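Local structure of oxidoreductase, FMN-binding (Shewanella oneidensis, 2GQ8) at residues A[22-27]-A[53-58]; A[181-186]-A[231-236]; A[238-243]-A[271-276]. The protein probably acts as an FMN-dependent oxidoreductase of the Old Yellow Enzyme type, transferring electrons between NADH or NADPH and CH-CH groups. All blocks are in the same frame, centred on the assembly; numbering follows the deposited sequence.

Interaction 1. Residues A[22-27]-A[53-58]; sequences MPPMTR and LIVSEG. With FMN (flavin mononucleotide), chain E; AC6 (p-hydroxyacetophenone), chain D.
Met22 and Ile54 pair as parallel strand neighbours, and two straight backbone bonds hold them in register: Met22 N donates to Leu53 O at 2.9 Å, and Val55 N to Met22 O at 2.9 Å. The Met22 side chain starts with CB beside CG1 of Ile54; with CG anti to the backbone N (chi1 176°) the extended chain runs alongside Ile54 until SD meets its CG2 at 4.1 Å, and the side chain also packs on Tyr44 and Tyr45 of helix 39-47. Beyond Met22 the regular pairing stops but the backbones stay close, and a water donates to both Pro23 O and Val55 O. Here the first two strands of the TIM barrel, 20-22 and 53-60, deliver their C-terminal ends to the flavin, as in other Old Yellow Enzyme relatives. The Pro24 ring wedges between strand and isoalloxazine: CD lies 3.6 Å from Val55 CB, CG touches flavin C2 at 3.3 Å, and CB sits only 3.1 Å from Ser56 O, a buried carbonyl without a polar partner. A glycine in place of Pro24 would probably open a gap between Val55 and the pyrimidine part of the flavin and leave the backbone here freer to turn. Further on, one flavin oxygen is gripped from both segments: Thr26 OG1 donates to FMN O4 at 2.7 Å and Gly58 N reaches the same O4 at 3.1 Å. A second water donates to both Thr26 OG1 and Gly58 O, and the methyl CG2 of Thr26 turns to the acetyl end of the bound p-hydroxyacetophenone.

Interaction 2. Residues A[181-186]-A[231-236]; sequences HAANGY and GVRLAP. With FMN (flavin mononucleotide), chain E; AC6 (p-hydroxyacetophenone), chain D.
The phenol-binding pocket of this Old Yellow Enzyme relative is built where His181 and Arg233 lie side by side as a parallel bridge, at the C-terminal ends of barrel strands 177-181 and 230-234. One backbone bond joins the strand ends, Ala182 N to Arg233 O at 3.0 Å, and it is bent, with 135° at the hydrogen. His181 and Asn184 together hold the phenolic oxygen of p-hydroxyacetophenone: His181 NE2 lies 2.7 Å from AC6 O1, near the plane of its ring, and Asn184 ND2 donates almost straight (172°) to the same O1 at 2.6 Å. The grip is as in other Old Yellow Enzymes, where a His/Asn or His/His pair holds phenolic ligands. The other ring nitrogen is occupied too, for Ala183 N donates to His181 ND1 at 3.1 Å, which fixes the rotation of the imidazole, while FMN O2 stands over one of its faces. Asn184 sits in a type I' turn running from Ala183 to Tyr186. Arg233 serves the cofactor instead. A chi1 of -165° turns CG away from its own N and sends the chain to the flavin, where NH1 donates to FMN O2 at 2.8 Å and NH2 to FMN O3' at 2.8 Å; flavin N1 lies at the guanidinium edge, in plane, so the positive charge is likely to stabilise negative charge on the pyrimidine side of a reduced flavin. Between the segments small side chains fill in: Ala183 CB meets Ala235 CB at 3.7 Å, and Ala182 CB lies against Val232 and Leu234. Those two also pack on helix 248-262, while Val232 bonds through its backbone to strand 266-270, and on the other flank His181 bonds to Leu101 of strand 96-102 and stacks on Trp102.

Interaction 3. Residues A[238-243]-A[271-276]; sequences TTLNGT and EVDWDD. With FMN (flavin mononucleotide), chain E; AC6 (p-hydroxyacetophenone), chain D.
Two loops on the C-terminal rim of the barrel meet where the Asp276 carboxylate takes hold of the type I turn that runs from Thr239 to Gly242. Its OD2 accepts Thr239 N at 2.7 Å through the syn lone pair, and also, by a weak and strongly bent bond, Leu240 N at 2.9 Å. With chi1 at -176°, CG stands opposite N and beside the carbonyl carbon, which carries the carboxylate to the turn, while a water donates to OD1 and accepts from Thr239 OG1. Thr238 packs alongside, its methyl CG2 against Asp276 O at 3.5 Å. As often in TIM barrels, loops following successive strands, here 230-234 and 266-270, shape the mouth of the active site. The second loop is folded by a type II' turn from Asp273 to Asp276, closed by backbone bonds in both directions between those residues. It presents Trp274, and the methyl CD2 of Leu240 meets the indole edge, 3.4 Å from CD1. Elsewhere on that edge the acetyl oxygen O2 of p-hydroxyacetophenone comes within 3.3 Å of CZ2, and the six-membered ring also reaches the flavin methyl C8M. Asp273 OD1 is joined to Asn241 by water alone: one molecule donates to it while accepting Asn241 N, and another donates to it while weakly accepting from ND2, whose stronger partner is Asn184 O.

How the interactions relate
The three contacts follow one another along the chain, and all use the C-terminal side of one closed eight-stranded barrel. Interaction 1 belongs to the first two strands, interaction 2 to the fourth and fifth, and interaction 3 to the loops after the fifth and sixth. The centres of interactions 1 and 2 are about 13 Å apart, yet Pro24 CG packs on Arg233 NH1 at 3.6 Å. Interactions 2 and 3 are about 11 Å apart between centres and touch where Gly185 CA packs on Thr243 OG1 at 3.3 Å. Interactions 1 and 3, about 17 Å apart, do not touch directly, but both reach the same flavin and ligand, so distant chain segments converge on one site.

Interaction 1. Residues A[22-27]-A[53-58]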
loop_
_atom_site.group_PDB
_atom_site.type_symbol
_atom_site.label_atom_id
_atom_site.label_comp_id
_atom_site.label_asym_id
_atom_site.label_seq_id
_atom_site.Cartn_x
_atom_site.Cartn_y
_atom_site.Cartn_z
ATOM N N MET A 22 -3.787 -8.461 -5.615
ATOM C CA MET A 22 -3.901 -8.724 -4.188
ATOM C C MET A 22 -3.297 -7.420 -3.649
ATOM O O MET A 22 -2.082 -7.196 -3.756
ATOM C CB MET A 22 -3.053 -9.915 -3.749
ATOM C CG MET A 22 -3.094 -10.118 -2.226
ATOM S SD MET A 22 -2.040 -11.465 -1.705
ATOM C CE MET A 22 -2.068 -11.212 0.094
ATOM N N PRO A 23 -4.135 -6.525 -3.095
ATOM C CA PRO A 23 -3.650 -5.247 -2.568
ATOM C C PRO A 23 -2.822 -5.435 -1.314
ATOM O O PRO A 23 -2.895 -6.474 -0.667
ATOM C CB PRO A 23 -4.944 -4.476 -2.318
ATOM C CG PRO A 23 -5.852 -5.564 -1.822
ATOM C CD PRO A 23 -5.557 -6.730 -2.746
ATOM N N PRO A 24 -2.017 -4.425 -0.957
ATOM C CA PRO A 24 -1.159 -4.476 0.230
ATOM C C PRO A 24 -1.993 -4.665 1.488
ATOM O O PRO A 24 -2.957 -3.929 1.700
ATOM C CB PRO A 24 -0.450 -3.122 0.196
ATOM C CG PRO A 24 -1.429 -2.235 -0.499
ATOM C CD PRO A 24 -1.943 -3.106 -1.612
ATOM N N MET A 25 -1.638 -5.655 2.304
ATOM C CA MET A 25 -2.373 -5.896 3.540
ATOM C C MET A 25 -1.478 -6.308 4.693
ATOM O O MET A 25 -0.936 -7.410 4.726
ATOM C CB MET A 25 -3.469 -6.947 3.335
ATOM C CG MET A 25 -4.602 -6.435 2.466
ATOM S SD MET A 25 -5.926 -7.646 2.244
ATOM C CE MET A 25 -5.075 -8.899 1.227
ATOM N N THR A 26 -1.316 -5.381 5.627
ATOM C CA THR A 26 -0.522 -5.599 6.828
ATOM C C THR A 26 -1.094 -6.783 7.605
ATOM O O THR A 26 -2.283 -6.803 7.894
ATOM C CB THR A 26 -0.590 -4.362 7.737
ATOM O OG1 THR A 26 0.073 -3.271 7.093
ATOM C CG2 THR A 26 0.071 -4.641 9.089
ATOM N N ARG A 27 -0.252 -7.761 7.934
ATOM C CA ARG A 27 -0.696 -8.919 8.704
ATOM C C ARG A 27 0.102 -9.036 10.005
ATOM O O ARG A 27 -0.194 -9.879 10.858
ATOM C CB ARG A 27 -0.561 -10.205 7.880
ATOM C CG ARG A 27 -1.305 -10.170 6.545
ATOM C CD ARG A 27 -2.784 -9.826 6.707
ATOM N NE ARG A 27 -3.455 -10.742 7.632
ATOM C CZ ARG A 27 -3.928 -11.939 7.296
ATOM N NH1 ARG A 27 -3.825 -12.378 6.045
ATOM N NH2 ARG A 27 -4.474 -12.715 8.224
ATOM N N LEU A 53 -1.175 -9.601 -9.958
ATOM C CA LEU A 53 -0.144 -8.837 -9.279
ATOM C C LEU A 53 -0.376 -8.879 -7.778
ATOM O O LEU A 53 -1.507 -8.744 -7.320
ATOM C CB LEU A 53 -0.184 -7.367 -9.721
ATOM C CG LEU A 53 0.686 -6.411 -8.893
ATOM C CD1 LEU A 53 2.171 -6.721 -9.116
ATOM C CD2 LEU A 53 0.371 -4.964 -9.276
ATOM N N ILE A 54 0.690 -9.106 -7.024
ATOM C CA ILE A 54 0.593 -9.080 -5.570
ATOM C C ILE A 54 1.364 -7.847 -5.135
ATOM O O ILE A 54 2.468 -7.592 -5.629
ATOM C CB ILE A 54 1.270 -10.306 -4.908
ATOM C CG1 ILE A 54 0.427 -11.563 -5.153
ATOM C CG2 ILE A 54 1.460 -10.047 -3.393
ATOM C CD1 ILE A 54 1.041 -12.831 -4.576
ATOM N N VAL A 55 0.769 -7.048 -4.256
ATOM C CA VAL A 55 1.464 -5.893 -3.706
ATOM C C VAL A 55 1.656 -6.317 -2.250
ATOM O O VAL A 55 0.703 -6.719 -1.583
ATOM C CB VAL A 55 0.615 -4.604 -3.741
ATOM C CG1 VAL A 55 1.418 -3.450 -3.133
ATOM C CG2 VAL A 55 0.221 -4.269 -5.175
ATOM N N SER A 56 2.887 -6.274 -1.770
ATOM C CA SER A 56 3.148 -6.696 -0.398
ATOM C C SER A 56 2.530 -5.754 0.607
ATOM O O SER A 56 2.219 -4.609 0.300
ATOM C CB SER A 56 4.652 -6.738 -0.121
ATOM O OG SER A 56 5.140 -5.439 0.221
ATOM N N GLU A 57 2.345 -6.265 1.816
ATOM C CA GLU A 57 1.869 -5.457 2.927
ATOM C C GLU A 57 2.887 -4.329 3.076
ATOM O O GLU A 57 4.040 -4.465 2.653
ATOM C CB GLU A 57 1.893 -6.298 4.195
ATOM C CG GLU A 57 3.276 -6.873 4.476
ATOM C CD GLU A 57 3.221 -8.176 5.233
ATOM O OE1 GLU A 57 3.214 -8.145 6.479
ATOM O OE2 GLU A 57 3.168 -9.235 4.577
ATOM N N GLY A 58 2.476 -3.225 3.684
ATOM C CA GLY A 58 3.407 -2.130 3.875
ATOM C C GLY A 58 4.669 -2.619 4.567
ATOM O O GLY A 58 4.611 -3.410 5.510
HETATM N N1 FMN E . -3.536 -0.746 2.447
HETATM C C2 FMN E . -2.218 -0.336 2.134
HETATM O O2 FMN E . -1.984 0.476 1.298
HETATM N N3 FMN E . -1.170 -0.876 2.934
HETATM C C4 FMN E . -1.289 -1.976 3.704
HETATM O O4 FMN E . -0.310 -2.367 4.612
HETATM C C4A FMN E . -2.691 -2.334 4.212
HETATM N N5 FMN E . -2.948 -3.113 5.301
HETATM C C5A FMN E . -4.208 -3.634 5.396
HETATM C C6 FMN E . -4.377 -4.676 6.499
HETATM C C7 FMN E . -5.675 -5.306 6.579
HETATM C C7M FMN E . -5.776 -6.558 7.433
HETATM C C8 FMN E . -6.729 -5.095 5.629
HETATM C C8M FMN E . -8.181 -5.633 5.513
HETATM C C9 FMN E . -6.623 -4.009 4.706
HETATM C C9A FMN E . -5.338 -3.191 4.565
HETATM N N10 FMN E . -5.008 -2.222 3.547
HETATM C C10 FMN E . -3.739 -1.730 3.313
HETATM C "C1'" FMN E . -6.074 -1.719 2.659
HETATM C "C2'" FMN E . -6.256 -2.719 1.516
HETATM O "O2'" FMN E . -5.140 -2.746 0.632
HETATM C "C3'" FMN E . -7.530 -2.405 0.713
HETATM O "O3'" FMN E . -7.386 -1.132 0.032
HETATM C "C4'" FMN E . -8.823 -2.415 1.498
HETATM O "O4'" FMN E . -8.905 -3.600 2.332
HETATM C "C5'" FMN E . -10.090 -2.247 0.692
HETATM O "O5'" FMN E . -10.295 -3.372 -0.181
HETATM P P FMN E . -11.303 -4.556 0.204
HETATM O O1P FMN E . -10.733 -5.296 1.368
HETATM O O2P FMN E . -12.653 -3.956 0.469
HETATM O O3P FMN E . -11.329 -5.414 -1.099
HETATM C C1 AC6 D . -2.937 0.914 5.475
HETATM C C2 AC6 D . -4.429 0.595 5.773
HETATM C C3 AC6 D . -4.564 -0.261 6.870
HETATM C C4 AC6 D . -3.523 -0.729 7.700
HETATM C C5 AC6 D . -2.207 -0.412 7.314
HETATM C C6 AC6 D . -1.869 0.384 6.212
HETATM O O1 AC6 D . -2.865 1.639 4.346
HETATM O O2 AC6 D . -4.947 -1.714 9.264
HETATM C C7 AC6 D . -3.596 -1.440 8.941
HETATM C C8 AC6 D . -2.658 -1.949 10.035
HETATM O O HOH W 1 -0.822 -7.819 0.431
HETATM O O HOH W 2 2.681 -4.197 7.115
HETATM O O HOH W 3 2.661 -6.574 8.414
#

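Interaction 2. Residues A[181-186]-A[231-236]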
loop_
_atom_site.group_PDB
_atom_site.type_symbol
_atom_site.label_atom_id
_atom_site.label_comp_id
_atom_site.label_asym_id
_atom_site.label_seq_id
_atom_site.Cartn_x
_atom_site.Cartn_y
_atom_site.Cartn_z
ATOM N N HIS A 181 3.560 3.941 -0.814
ATOM C CA HIS A 181 2.332 4.156 -0.060
ATOM C C HIS A 181 2.209 5.655 0.206
ATOM O O HIS A 181 2.889 6.194 1.082
ATOM C CB HIS A 181 2.367 3.419 1.280
ATOM C CG HIS A 181 1.020 3.264 1.913
ATOM N ND1 HIS A 181 -0.069 4.019 1.535
ATOM C CD2 HIS A 181 0.580 2.422 2.878
ATOM C CE1 HIS A 181 -1.124 3.646 2.239
ATOM N NE2 HIS A 181 -0.758 2.679 3.061
ATOM N N ALA A 182 1.364 6.328 -0.570
ATOM C CA ALA A 182 1.138 7.760 -0.399
ATOM C C ALA A 182 -0.333 7.925 -0.057
ATOM O O ALA A 182 -0.932 8.983 -0.266
ATOM C CB ALA A 182 1.466 8.504 -1.694
ATOM N N ALA A 183 -0.909 6.863 0.493
ATOM C CA ALA A 183 -2.324 6.871 0.819
ATOM C C ALA A 183 -2.614 6.643 2.296
ATOM O O ALA A 183 -1.732 6.721 3.158
ATOM C CB ALA A 183 -3.044 5.792 -0.024
ATOM N N ASN A 184 -3.890 6.385 2.549
ATOM C CA ASN A 184 -4.452 6.085 3.855
ATOM C C ASN A 184 -3.938 6.830 5.071
ATOM O O ASN A 184 -3.777 6.256 6.147
ATOM C CB ASN A 184 -4.397 4.577 4.074
ATOM C CG ASN A 184 -5.118 3.827 2.971
ATOM O OD1 ASN A 184 -5.972 4.395 2.289
ATOM N ND2 ASN A 184 -4.796 2.555 2.797
ATOM N N GLY A 185 -3.709 8.122 4.877
ATOM C CA GLY A 185 -3.285 8.993 5.957
ATOM C C GLY A 185 -1.868 8.864 6.454
ATOM O O GLY A 185 -1.547 9.395 7.516
ATOM N N TYR A 186 -1.009 8.176 5.714
ATOM C CA TYR A 186 0.357 8.042 6.178
ATOM C C TYR A 186 1.245 9.235 5.822
ATOM O O TYR A 186 0.724 10.271 5.410
ATOM C CB TYR A 186 0.908 6.684 5.749
ATOM C CG TYR A 186 0.127 5.591 6.452
ATOM C CD1 TYR A 186 -0.725 4.744 5.745
ATOM C CD2 TYR A 186 0.170 5.465 7.844
ATOM C CE1 TYR A 186 -1.518 3.810 6.402
ATOM C CE2 TYR A 186 -0.620 4.528 8.512
ATOM C CZ TYR A 186 -1.467 3.702 7.782
ATOM O OH TYR A 186 -2.282 2.797 8.438
ATOM N N GLY A 231 5.183 2.081 -8.748
ATOM C CA GLY A 231 3.749 2.304 -8.704
ATOM C C GLY A 231 3.522 3.190 -7.494
ATOM O O GLY A 231 4.377 3.259 -6.609
ATOM N N VAL A 232 2.384 3.879 -7.446
ATOM C CA VAL A 232 2.083 4.762 -6.321
ATOM C C VAL A 232 0.638 4.586 -5.894
ATOM O O VAL A 232 -0.236 4.476 -6.748
ATOM C CB VAL A 232 2.293 6.243 -6.711
ATOM C CG1 VAL A 232 1.870 7.156 -5.570
ATOM C CG2 VAL A 232 3.757 6.477 -7.053
ATOM N N ARG A 233 0.392 4.557 -4.585
ATOM C CA ARG A 233 -0.974 4.416 -4.075
ATOM C C ARG A 233 -1.458 5.722 -3.455
ATOM O O ARG A 233 -0.737 6.346 -2.677
ATOM C CB ARG A 233 -1.066 3.298 -3.027
ATOM C CG ARG A 233 -2.514 2.883 -2.763
ATOM C CD ARG A 233 -2.652 1.645 -1.883
ATOM N NE ARG A 233 -3.823 0.858 -2.284
ATOM C CZ ARG A 233 -4.548 0.080 -1.483
ATOM N NH1 ARG A 233 -4.258 -0.039 -0.195
ATOM N NH2 ARG A 233 -5.568 -0.604 -1.989
ATOM N N LEU A 234 -2.675 6.133 -3.820
ATOM C CA LEU A 234 -3.287 7.358 -3.300
ATOM C C LEU A 234 -4.678 7.062 -2.749
ATOM O O LEU A 234 -5.304 6.084 -3.143
ATOM C CB LEU A 234 -3.429 8.408 -4.406
ATOM C CG LEU A 234 -2.152 8.934 -5.053
ATOM C CD1 LEU A 234 -2.515 9.889 -6.193
ATOM C CD2 LEU A 234 -1.294 9.636 -4.004
ATOM N N ALA A 235 -5.157 7.920 -1.849
ATOM C CA ALA A 235 -6.492 7.775 -1.251
ATOM C C ALA A 235 -7.129 9.158 -1.320
ATOM O O ALA A 235 -7.125 9.907 -0.346
ATOM C CB ALA A 235 -6.374 7.321 0.194
ATOM N N PRO A 236 -7.710 9.506 -2.474
ATOM C CA PRO A 236 -8.324 10.826 -2.632
ATOM C C PRO A 236 -9.443 11.228 -1.688
ATOM O O PRO A 236 -9.471 12.370 -1.229
ATOM C CB PRO A 236 -8.814 10.811 -4.082
ATOM C CG PRO A 236 -7.904 9.826 -4.757
ATOM C CD PRO A 236 -7.811 8.734 -3.725
HETATM N N1 FMN E . -3.536 -0.746 2.447
HETATM C C2 FMN E . -2.218 -0.336 2.134
HETATM O O2 FMN E . -1.984 0.476 1.298
HETATM N N3 FMN E . -1.170 -0.876 2.934
HETATM C C4 FMN E . -1.289 -1.976 3.704
HETATM O O4 FMN E . -0.310 -2.367 4.612
HETATM C C4A FMN E . -2.691 -2.334 4.212
HETATM N N5 FMN E . -2.948 -3.113 5.301
HETATM C C5A FMN E . -4.208 -3.634 5.396
HETATM C C6 FMN E . -4.377 -4.676 6.499
HETATM C C7 FMN E . -5.675 -5.306 6.579
HETATM C C7M FMN E . -5.776 -6.558 7.433
HETATM C C8 FMN E . -6.729 -5.095 5.629
HETATM C C8M FMN E . -8.181 -5.633 5.513
HETATM C C9 FMN E . -6.623 -4.009 4.706
HETATM C C9A FMN E . -5.338 -3.191 4.565
HETATM N N10 FMN E . -5.008 -2.222 3.547
HETATM C C10 FMN E . -3.739 -1.730 3.313
HETATM C "C1'" FMN E . -6.074 -1.719 2.659
HETATM C "C2'" FMN E . -6.256 -2.719 1.516
HETATM O "O2'" FMN E . -5.140 -2.746 0.632
HETATM C "C3'" FMN E . -7.530 -2.405 0.713
HETATM O "O3'" FMN E . -7.386 -1.132 0.032
HETATM C "C4'" FMN E . -8.823 -2.415 1.498
HETATM O "O4'" FMN E . -8.905 -3.600 2.332
HETATM C "C5'" FMN E . -10.090 -2.247 0.692
HETATM O "O5'" FMN E . -10.295 -3.372 -0.181
HETATM P P FMN E . -11.303 -4.556 0.204
HETATM O O1P FMN E . -10.733 -5.296 1.368
HETATM O O2P FMN E . -12.653 -3.956 0.469
HETATM O O3P FMN E . -11.329 -5.414 -1.099
HETATM C C1 AC6 D . -2.937 0.914 5.475
HETATM C C2 AC6 D . -4.429 0.595 5.773
HETATM C C3 AC6 D . -4.564 -0.261 6.870
HETATM C C4 AC6 D . -3.523 -0.729 7.700
HETATM C C5 AC6 D . -2.207 -0.412 7.314
HETATM C C6 AC6 D . -1.869 0.384 6.212
HETATM O O1 AC6 D . -2.865 1.639 4.346
HETATM O O2 AC6 D . -4.947 -1.714 9.264
HETATM C C7 AC6 D . -3.596 -1.440 8.941
HETATM C C8 AC6 D . -2.658 -1.949 10.035
HETATM O O HOH W 4 -3.511 9.907 -0.837
#

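Interaction 3. Residues A[238-243]-A[271-276]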
loop_
_atom_site.group_PDB
_atom_site.type_symbol
_atom_site.label_atom_id
_atom_site.label_comp_id
_atom_site.label_asym_id
_atom_site.label_seq_id
_atom_site.Cartn_x
_atom_site.Cartn_y
_atom_site.Cartn_z
ATOM N N THR A 238 -10.985 8.904 1.109
ATOM C CA THR A 238 -11.118 8.333 2.447
ATOM C C THR A 238 -10.399 9.250 3.431
ATOM O O THR A 238 -9.476 9.973 3.055
ATOM C CB THR A 238 -10.527 6.922 2.518
ATOM O OG1 THR A 238 -9.182 6.937 2.023
ATOM C CG2 THR A 238 -11.378 5.964 1.689
ATOM N N THR A 239 -10.821 9.222 4.691
ATOM C CA THR A 239 -10.234 10.092 5.707
ATOM C C THR A 239 -10.080 9.397 7.055
ATOM O O THR A 239 -9.818 10.047 8.068
ATOM C CB THR A 239 -11.125 11.318 5.938
ATOM O OG1 THR A 239 -12.431 10.873 6.330
ATOM C CG2 THR A 239 -11.238 12.152 4.674
ATOM N N LEU A 240 -10.251 8.082 7.059
ATOM C CA LEU A 240 -10.177 7.284 8.278
ATOM C C LEU A 240 -9.003 7.552 9.218
ATOM O O LEU A 240 -9.200 7.639 10.439
ATOM C CB LEU A 240 -10.208 5.798 7.918
ATOM C CG LEU A 240 -10.370 4.828 9.091
ATOM C CD1 LEU A 240 -11.641 5.144 9.864
ATOM C CD2 LEU A 240 -10.420 3.409 8.558
ATOM N N ASN A 241 -7.789 7.671 8.677
ATOM C CA ASN A 241 -6.623 7.919 9.518
ATOM C C ASN A 241 -6.325 9.385 9.821
ATOM O O ASN A 241 -5.225 9.730 10.254
ATOM C CB ASN A 241 -5.377 7.236 8.945
ATOM C CG ASN A 241 -5.291 5.770 9.340
ATOM O OD1 ASN A 241 -5.674 5.400 10.452
ATOM N ND2 ASN A 241 -4.781 4.933 8.442
ATOM N N GLY A 242 -7.304 10.250 9.586
ATOM C CA GLY A 242 -7.130 11.650 9.926
ATOM C C GLY A 242 -6.674 12.659 8.897
ATOM O O GLY A 242 -6.448 13.817 9.250
ATOM N N THR A 243 -6.519 12.252 7.643
ATOM C CA THR A 243 -6.103 13.202 6.620
ATOM C C THR A 243 -7.282 13.557 5.735
ATOM O O THR A 243 -7.909 12.691 5.122
ATOM C CB THR A 243 -4.960 12.657 5.738
ATOM O OG1 THR A 243 -5.346 11.405 5.167
ATOM C CG2 THR A 243 -3.684 12.482 6.567
ATOM N N GLU A 271 -9.892 3.086 -2.678
ATOM C CA GLU A 271 -11.248 3.624 -2.705
ATOM C C GLU A 271 -12.047 3.478 -1.418
ATOM O O GLU A 271 -12.982 4.239 -1.155
ATOM C CB GLU A 271 -11.984 2.951 -3.857
ATOM C CG GLU A 271 -13.183 3.687 -4.369
ATOM C CD GLU A 271 -13.760 3.026 -5.603
ATOM O OE1 GLU A 271 -13.018 2.275 -6.284
ATOM O OE2 GLU A 271 -14.952 3.266 -5.892
ATOM N N VAL A 272 -11.681 2.479 -0.639
ATOM C CA VAL A 272 -12.329 2.200 0.629
ATOM C C VAL A 272 -11.228 1.833 1.610
ATOM O O VAL A 272 -10.233 1.218 1.233
ATOM C CB VAL A 272 -13.296 0.988 0.505
ATOM C CG1 VAL A 272 -13.859 0.608 1.879
ATOM C CG2 VAL A 272 -14.429 1.319 -0.462
ATOM N N ASP A 273 -11.385 2.252 2.861
ATOM C CA ASP A 273 -10.435 1.876 3.891
ATOM C C ASP A 273 -11.332 1.372 5.016
ATOM O O ASP A 273 -12.021 2.162 5.658
ATOM C CB ASP A 273 -9.604 3.068 4.359
ATOM C CG ASP A 273 -8.315 2.636 5.035
ATOM O OD1 ASP A 273 -7.795 3.406 5.867
ATOM O OD2 ASP A 273 -7.814 1.526 4.721
ATOM N N TRP A 274 -11.334 0.057 5.224
ATOM C CA TRP A 274 -12.176 -0.581 6.235
ATOM C C TRP A 274 -13.642 -0.281 5.935
ATOM O O TRP A 274 -14.177 -0.794 4.956
ATOM C CB TRP A 274 -11.783 -0.109 7.640
ATOM C CG TRP A 274 -10.406 -0.571 8.013
ATOM C CD1 TRP A 274 -9.277 0.190 8.092
ATOM C CD2 TRP A 274 -10.007 -1.915 8.319
ATOM N NE1 TRP A 274 -8.197 -0.595 8.426
ATOM C CE2 TRP A 274 -8.618 -1.890 8.571
ATOM C CE3 TRP A 274 -10.690 -3.136 8.402
ATOM C CZ2 TRP A 274 -7.896 -3.044 8.906
ATOM C CZ3 TRP A 274 -9.973 -4.280 8.734
ATOM C CH2 TRP A 274 -8.589 -4.224 8.982
ATOM N N ASP A 275 -14.298 0.534 6.759
ATOM C CA ASP A 275 -15.695 0.873 6.501
ATOM C C ASP A 275 -15.869 2.294 5.970
ATOM O O ASP A 275 -16.994 2.761 5.786
ATOM C CB ASP A 275 -16.545 0.689 7.761
ATOM C CG ASP A 275 -16.715 -0.770 8.140
ATOM O OD1 ASP A 275 -16.983 -1.596 7.238
ATOM O OD2 ASP A 275 -16.591 -1.087 9.341
ATOM N N ASP A 276 -14.757 2.980 5.734
ATOM C CA ASP A 276 -14.785 4.338 5.196
ATOM C C ASP A 276 -14.892 4.163 3.685
ATOM O O ASP A 276 -13.886 3.958 3.005
ATOM C CB ASP A 276 -13.489 5.074 5.559
ATOM C CG ASP A 276 -13.482 6.532 5.105
ATOM O OD1 ASP A 276 -14.483 7.004 4.523
ATOM O OD2 ASP A 276 -12.459 7.208 5.337
HETATM N N1 FMN E . -3.536 -0.746 2.447
HETATM C C2 FMN E . -2.218 -0.336 2.134
HETATM O O2 FMN E . -1.984 0.476 1.298
HETATM N N3 FMN E . -1.170 -0.876 2.934
HETATM C C4 FMN E . -1.289 -1.976 3.704
HETATM O O4 FMN E . -0.310 -2.367 4.612
HETATM C C4A FMN E . -2.691 -2.334 4.212
HETATM N N5 FMN E . -2.948 -3.113 5.301
HETATM C C5A FMN E . -4.208 -3.634 5.396
HETATM C C6 FMN E . -4.377 -4.676 6.499
HETATM C C7 FMN E . -5.675 -5.306 6.579
HETATM C C7M FMN E . -5.776 -6.558 7.433
HETATM C C8 FMN E . -6.729 -5.095 5.629
HETATM C C8M FMN E . -8.181 -5.633 5.513
HETATM C C9 FMN E . -6.623 -4.009 4.706
HETATM C C9A FMN E . -5.338 -3.191 4.565
HETATM N N10 FMN E . -5.008 -2.222 3.547
HETATM C C10 FMN E . -3.739 -1.730 3.313
HETATM C "C1'" FMN E . -6.074 -1.719 2.659
HETATM C "C2'" FMN E . -6.256 -2.719 1.516
HETATM O "O2'" FMN E . -5.140 -2.746 0.632
HETATM C "C3'" FMN E . -7.530 -2.405 0.713
HETATM O "O3'" FMN E . -7.386 -1.132 0.032
HETATM C "C4'" FMN E . -8.823 -2.415 1.498
HETATM O "O4'" FMN E . -8.905 -3.600 2.332
HETATM C "C5'" FMN E . -10.090 -2.247 0.692
HETATM O "O5'" FMN E . -10.295 -3.372 -0.181
HETATM P P FMN E . -11.303 -4.556 0.204
HETATM O O1P FMN E . -10.733 -5.296 1.368
HETATM O O2P FMN E . -12.653 -3.956 0.469
HETATM O O3P FMN E . -11.329 -5.414 -1.099
HETATM C C1 AC6 D . -2.937 0.914 5.475
HETATM C C2 AC6 D . -4.429 0.595 5.773
HETATM C C3 AC6 D . -4.564 -0.261 6.870
HETATM C C4 AC6 D . -3.523 -0.729 7.700
HETATM C C5 AC6 D . -2.207 -0.412 7.314
HETATM C C6 AC6 D . -1.869 0.384 6.212
HETATM O O1 AC6 D . -2.865 1.639 4.346
HETATM O O2 AC6 D . -4.947 -1.714 9.264
HETATM C C7 AC6 D . -3.596 -1.440 8.941
HETATM C C8 AC6 D . -2.658 -1.949 10.035
HETATM O O HOH W 5 -14.124 9.688 4.138
HETATM O O HOH W 6 -6.137 2.305 7.845
HETATM O O HOH W 7 -7.335 5.931 6.181
#